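Local atomic coordinates of glutamate receptor 1 (Adineta vaga, PDB entry 4IO6), a protein that binds L-glutamate, and here a methionine, in its clamshell-shaped ligand-binding domain, and as a whole receptor probably works as a ligand-gated ion channel. Residues R108-K113 with L195-E200. Sequence-based numbering, arbitrary orientation.
Sequences RILMRK and LTLVGE
Arg108 reaches across to the strand of Leu197 and the bend after it. Its chain is bent at chi2 and chi3, which curls the guanidinium back so that Leu197 CB lies over one face, offset toward the rim, while the backbone N of Gly199 sits at the edge, in plane. NH2 makes only a weak bond to Gly199 O, 2.9 Å but poorly aligned (N-H...O 125°). Arg108 NE donates at 2.9 Å to the O of a water that also accepts from Ile109 N and donates to Val198 O and Glu200 O, a four-bonded link where the paired strands part. Cutting Arg108 back to an alanine is likely to leave Gly199 O without this weak donor, take from the water one of its two donors and strip the guanidinium from over Leu197.

Between residues 108-112 and 195-198 the pairing is antiparallel. Met111 and Thr196 exchange two backbone bonds, Met111 N to Thr196 O at 2.9 Å and Thr196 N to Met111 O at 2.8 Å, and Val198 N reaches Ile109 O at 3.1 Å. Met111 CG stands between its backbone N and carbonyl carbon (chi1 66°), and the extended chain beyond runs beside Thr196, then meets Val198 at about a right angle, SD lying 3.7 Å from Val198 CG1. That same methyl touches Ile109 CG2 at 3.8 Å. On the other face, Leu110 CD1 packs against Leu197 CD2 at 3.8 Å.

This pair belongs to an antiparallel sheet in one lobe of the clamshell, its Arg108 side chain near the bound methionine but not touching it. Helices 162-170 and 181-190 pack against the Leu110-Leu197 face, Ile117 touches Met111 and Val198 on the reverse, and strand 176-180 hydrogen-bonds to Arg108 and Leu110.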
# COMPACT_ATOMS: atom_id res chain seq x y z
N ARG A 108 11.54 -1.79 -11.49
CA ARG A 108 11.89 -2.60 -12.66
C ARG A 108 13.31 -2.28 -13.10
O ARG A 108 13.81 -1.17 -12.86
CB ARG A 108 10.98 -2.28 -13.86
CG ARG A 108 9.47 -2.51 -13.68
CD ARG A 108 9.05 -3.96 -13.58
NE ARG A 108 9.62 -4.91 -14.55
CZ ARG A 108 9.13 -5.19 -15.76
NH1 ARG A 108 8.07 -4.55 -16.24
NH2 ARG A 108 9.74 -6.10 -16.51
N ILE A 109 13.93 -3.24 -13.79
CA ILE A 109 15.20 -3.04 -14.46
C ILE A 109 14.97 -2.40 -15.83
O ILE A 109 14.15 -2.89 -16.62
CB ILE A 109 15.93 -4.37 -14.62
CG1 ILE A 109 16.15 -5.01 -13.25
CG2 ILE A 109 17.25 -4.17 -15.35
CD1 ILE A 109 16.54 -6.47 -13.32
N LEU A 110 15.67 -1.28 -16.07
CA LEU A 110 15.65 -0.53 -17.33
C LEU A 110 16.91 -0.81 -18.14
O LEU A 110 17.99 -0.82 -17.57
CB LEU A 110 15.65 0.96 -17.00
CG LEU A 110 15.57 1.90 -18.20
CD1 LEU A 110 14.22 1.80 -18.93
CD2 LEU A 110 15.80 3.35 -17.74
N MET A 111 16.78 -1.00 -19.44
CA MET A 111 17.94 -1.31 -20.29
C MET A 111 17.66 -0.94 -21.73
O MET A 111 16.53 -0.66 -22.07
CB MET A 111 18.27 -2.81 -20.22
CG MET A 111 17.20 -3.72 -20.82
SD MET A 111 17.73 -5.45 -20.70
CE MET A 111 16.57 -6.25 -21.79
N ARG A 112 18.70 -0.92 -22.56
CA ARG A 112 18.51 -0.75 -24.00
C ARG A 112 17.90 -2.01 -24.57
O ARG A 112 18.25 -3.11 -24.16
CB ARG A 112 19.86 -0.52 -24.70
CG ARG A 112 20.51 0.82 -24.45
CD ARG A 112 21.82 0.96 -25.25
NE ARG A 112 22.75 -0.15 -24.99
CZ ARG A 112 23.56 -0.24 -23.93
NH1 ARG A 112 23.57 0.71 -23.00
NH2 ARG A 112 24.35 -1.30 -23.79
N LYS A 113 17.03 -1.87 -25.57
CA LYS A 113 16.53 -3.06 -26.24
C LYS A 113 17.69 -3.86 -26.78
O LYS A 113 18.64 -3.31 -27.31
CB LYS A 113 15.59 -2.68 -27.38
CG LYS A 113 14.23 -2.33 -26.90
CD LYS A 113 13.32 -1.99 -28.05
CE LYS A 113 11.97 -1.58 -27.51
NZ LYS A 113 11.02 -1.28 -28.65
N LEU A 195 14.33 1.89 -25.36
CA LEU A 195 14.65 1.34 -24.05
C LEU A 195 13.54 0.37 -23.68
O LEU A 195 12.43 0.43 -24.23
CB LEU A 195 14.77 2.45 -22.99
CG LEU A 195 15.88 3.47 -23.25
CD1 LEU A 195 15.97 4.49 -22.10
CD2 LEU A 195 17.24 2.80 -23.47
N THR A 196 13.81 -0.52 -22.74
CA THR A 196 12.81 -1.50 -22.37
C THR A 196 13.01 -1.94 -20.91
O THR A 196 14.01 -1.57 -20.27
CB THR A 196 12.85 -2.72 -23.33
OG1 THR A 196 11.64 -3.47 -23.18
CG2 THR A 196 14.05 -3.59 -23.06
N LEU A 197 12.03 -2.68 -20.40
CA LEU A 197 12.06 -3.19 -19.04
C LEU A 197 12.23 -4.71 -19.09
O LEU A 197 11.78 -5.36 -20.04
CB LEU A 197 10.77 -2.85 -18.30
CG LEU A 197 10.32 -1.39 -18.40
CD1 LEU A 197 9.06 -1.19 -17.58
CD2 LEU A 197 11.41 -0.47 -17.88
N VAL A 198 12.88 -5.26 -18.08
CA VAL A 198 13.13 -6.69 -18.06
C VAL A 198 13.08 -7.23 -16.62
O VAL A 198 13.35 -6.51 -15.67
CB VAL A 198 14.50 -7.02 -18.71
CG1 VAL A 198 15.66 -6.51 -17.85
CG2 VAL A 198 14.61 -8.52 -18.95
N GLY A 199 12.68 -8.49 -16.49
CA GLY A 199 12.70 -9.14 -15.19
C GLY A 199 11.44 -8.96 -14.36
O GLY A 199 10.53 -8.21 -14.72
N GLU A 200 11.40 -9.67 -13.24
CA GLU A 200 10.30 -9.55 -12.30
C GLU A 200 10.39 -8.21 -11.58
O GLU A 200 11.48 -7.66 -11.42
CB GLU A 200 10.37 -10.67 -11.27
CG GLU A 200 9.93 -12.02 -11.80
CD GLU A 200 8.49 -12.01 -12.27
OE1 GLU A 200 7.58 -11.84 -11.42
OE2 GLU A 200 8.26 -12.13 -13.50
O HOH W 1 12.12 -5.79 -13.36